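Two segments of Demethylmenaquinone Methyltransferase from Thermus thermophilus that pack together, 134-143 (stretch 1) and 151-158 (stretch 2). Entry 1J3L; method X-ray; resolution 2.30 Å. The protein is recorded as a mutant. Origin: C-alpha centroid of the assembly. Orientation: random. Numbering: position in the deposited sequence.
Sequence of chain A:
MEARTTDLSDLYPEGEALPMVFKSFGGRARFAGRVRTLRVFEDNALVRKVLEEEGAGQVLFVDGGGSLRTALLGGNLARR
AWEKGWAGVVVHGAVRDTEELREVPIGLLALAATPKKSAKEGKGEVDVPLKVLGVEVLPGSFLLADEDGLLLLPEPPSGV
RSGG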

# COMPACT_ATOMS: atom_id res chain seq x y z
N GLY A 134 7.07 -16.60 2.37
CA GLY A 134 7.46 -17.75 1.58
C GLY A 134 8.93 -17.84 1.21
O GLY A 134 9.37 -18.85 0.67
N VAL A 135 9.70 -16.79 1.49
CA VAL A 135 11.12 -16.81 1.15
C VAL A 135 12.02 -16.97 2.37
O VAL A 135 11.80 -16.37 3.42
CB VAL A 135 11.52 -15.53 0.39
CG1 VAL A 135 13.00 -15.54 0.10
CG2 VAL A 135 10.74 -15.45 -0.90
N GLU A 136 13.03 -17.82 2.21
CA GLU A 136 13.98 -18.10 3.27
C GLU A 136 15.08 -17.03 3.30
O GLU A 136 15.68 -16.72 2.27
CB GLU A 136 14.61 -19.49 3.04
CG GLU A 136 15.70 -19.87 4.04
CD GLU A 136 16.30 -21.25 3.76
OE1 GLU A 136 16.90 -21.45 2.68
OE2 GLU A 136 16.17 -22.14 4.64
N VAL A 137 15.32 -16.46 4.47
CA VAL A 137 16.37 -15.46 4.61
C VAL A 137 17.44 -16.05 5.51
O VAL A 137 17.16 -16.45 6.64
CB VAL A 137 15.83 -14.16 5.19
CG1 VAL A 137 16.96 -13.16 5.36
CG2 VAL A 137 14.76 -13.58 4.25
N LEU A 138 18.65 -16.12 4.99
CA LEU A 138 19.74 -16.73 5.74
C LEU A 138 20.82 -15.79 6.24
O LEU A 138 21.25 -14.87 5.54
CB LEU A 138 20.40 -17.82 4.90
CG LEU A 138 19.59 -19.04 4.46
CD1 LEU A 138 20.42 -19.85 3.48
CD2 LEU A 138 19.20 -19.90 5.65
N PRO A 139 21.28 -16.03 7.47
CA PRO A 139 22.33 -15.19 8.03
C PRO A 139 23.53 -15.48 7.13
O PRO A 139 23.82 -16.65 6.85
CB PRO A 139 22.54 -15.78 9.43
CG PRO A 139 21.23 -16.44 9.73
CD PRO A 139 20.87 -17.07 8.43
N GLY A 140 24.19 -14.44 6.63
CA GLY A 140 25.34 -14.66 5.79
C GLY A 140 25.12 -14.51 4.30
O GLY A 140 26.07 -14.58 3.52
N SER A 141 23.87 -14.34 3.89
CA SER A 141 23.58 -14.17 2.48
C SER A 141 23.74 -12.68 2.19
O SER A 141 23.88 -11.89 3.12
CB SER A 141 22.15 -14.62 2.16
OG SER A 141 21.22 -13.99 3.03
N PHE A 142 23.74 -12.31 0.92
CA PHE A 142 23.88 -10.91 0.54
C PHE A 142 22.50 -10.37 0.16
O PHE A 142 21.77 -11.00 -0.61
CB PHE A 142 24.83 -10.76 -0.66
CG PHE A 142 25.18 -9.33 -0.99
CD1 PHE A 142 25.94 -8.57 -0.11
CD2 PHE A 142 24.75 -8.76 -2.18
CE1 PHE A 142 26.27 -7.24 -0.42
CE2 PHE A 142 25.07 -7.44 -2.50
CZ PHE A 142 25.84 -6.68 -1.62
N LEU A 143 22.13 -9.22 0.72
CA LEU A 143 20.84 -8.64 0.41
C LEU A 143 20.97 -7.36 -0.40
O LEU A 143 21.87 -6.55 -0.19
CB LEU A 143 20.05 -8.38 1.69
CG LEU A 143 18.65 -7.77 1.52
CD1 LEU A 143 17.78 -8.08 2.73
CD2 LEU A 143 18.76 -6.27 1.32
N LEU A 151 16.49 -8.64 -3.23
CA LEU A 151 17.14 -9.81 -3.81
C LEU A 151 18.10 -10.40 -2.78
O LEU A 151 18.94 -9.69 -2.22
CB LEU A 151 17.91 -9.43 -5.08
CG LEU A 151 18.54 -10.61 -5.84
CD1 LEU A 151 17.44 -11.50 -6.40
CD2 LEU A 151 19.41 -10.09 -6.97
N LEU A 152 17.97 -11.70 -2.53
CA LEU A 152 18.82 -12.40 -1.58
C LEU A 152 19.72 -13.39 -2.33
O LEU A 152 19.22 -14.34 -2.93
CB LEU A 152 17.97 -13.17 -0.58
CG LEU A 152 17.08 -12.39 0.39
CD1 LEU A 152 16.25 -13.39 1.19
CD2 LEU A 152 17.93 -11.54 1.32
N LEU A 153 21.03 -13.17 -2.27
CA LEU A 153 22.00 -14.04 -2.94
C LEU A 153 22.79 -14.83 -1.90
O LEU A 153 23.12 -14.30 -0.83
CB LEU A 153 22.95 -13.19 -3.79
CG LEU A 153 22.26 -12.33 -4.86
CD1 LEU A 153 23.23 -11.34 -5.47
CD2 LEU A 153 21.70 -13.24 -5.91
N PRO A 154 23.11 -16.10 -2.18
CA PRO A 154 23.86 -16.95 -1.25
C PRO A 154 25.16 -16.28 -0.79
O PRO A 154 25.70 -16.61 0.27
CB PRO A 154 24.12 -18.21 -2.07
CG PRO A 154 22.93 -18.27 -2.99
CD PRO A 154 22.81 -16.83 -3.43
N GLU A 155 25.63 -15.34 -1.60
CA GLU A 155 26.83 -14.56 -1.32
C GLU A 155 26.80 -13.39 -2.32
O GLU A 155 26.05 -13.43 -3.30
CB GLU A 155 28.10 -15.40 -1.49
CG GLU A 155 28.48 -15.75 -2.93
CD GLU A 155 29.91 -16.28 -3.05
OE1 GLU A 155 30.21 -17.37 -2.49
OE2 GLU A 155 30.75 -15.61 -3.70
N PRO A 156 27.60 -12.34 -2.08
CA PRO A 156 27.60 -11.20 -3.00
C PRO A 156 27.94 -11.60 -4.44
O PRO A 156 28.44 -12.70 -4.69
CB PRO A 156 28.62 -10.25 -2.38
CG PRO A 156 29.57 -11.19 -1.69
CD PRO A 156 28.63 -12.17 -1.04
N PRO A 157 27.66 -10.71 -5.41
CA PRO A 157 27.94 -10.95 -6.83
C PRO A 157 29.37 -11.39 -7.13
O PRO A 157 30.33 -10.74 -6.72
CB PRO A 157 27.60 -9.62 -7.48
CG PRO A 157 26.47 -9.13 -6.64
CD PRO A 157 26.97 -9.42 -5.24
N SER A 158 29.50 -12.50 -7.85
CA SER A 158 30.80 -13.06 -8.23
C SER A 158 31.21 -12.57 -9.62
O SER A 158 30.48 -12.77 -10.60
CB SER A 158 30.76 -14.59 -8.22
OG SER A 158 29.91 -15.10 -9.23

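The two stretches meet along a short antiparallel ladder, in which Phe142 and Leu143 run beside Leu153 and Leu152. Phe142 and Leu153 form the hydrogen-bonded pair: Phe142 N donates to Leu153 O at 2.7 Å, and Leu153 N returns the bond to Phe142 O at 2.8 Å, both nearly straight. At the neighbouring non-hydrogen-bonded pair, Leu143 and Leu152, the strands are joined by softer contacts. Leu152 CA lies 3.4 Å from Phe142 O and Leu143 CA lies 3.4 Å from Leu151 O, each directing a CA-H toward a carbonyl oxygen.

Because side chains alternate along the ladder, the two pairs supply opposite faces of the sheet. On the face of Leu143 and Leu152, the main bump is Leu152, which gives up 114 Å² to stretch 1. Its m,t rotamer carries the branched end into a hollow lined by the earlier strand, 135-137, whose axis runs at 57° to that of strand 151-153. Leu152 CD1 reaches Val137 CG2 at 3.4 Å and Val135 CG1 at 4.0 Å, and it also sits 3.5 Å from Glu136 O, so backbone as well as valine methyls shapes this pocket. The other methyl, Leu152 CD2, packs against Leu143 CD1 at 3.7 Å. With all of these side-chain partners aliphatic, the fit rests on close van der Waals contact and the exclusion of water.

Between the two strands of stretch 1, the chain reverses through a type II turn from Leu138 to Ser141. Gly140 takes a positive phi there, where a CB would be jammed against the carbonyl oxygen of Pro139. Leu138 O accepts from both Ser141 N at 3.1 Å and Ser141 OG at 2.7 Å, so the serine hydroxyl is satisfied within its own stretch. Ser141 CB, meanwhile, comes within 3.2 Å of Leu153 O, bringing the end of the turn snugly against the ladder.

On the face of Phe142 and Leu153, the prominent bump is the phenylalanine, with 110 Å² covered by stretch 2. Beyond Leu153 the chain bends round its side chain: Phe142 CB lies 3.5 Å from Pro156 N and 3.7 Å from Glu155 C. Pro156 then covers one face of the ring, its CB 4.0 Å from the centroid of the Phe142 ring and 18° off the normal, a CH-pi contact between a proline C-H and the aromatic cloud. Leu153 CD1 lies at the ring edge, while Pro157 CD approaches Phe142 CD2 obliquely at 3.8 Å.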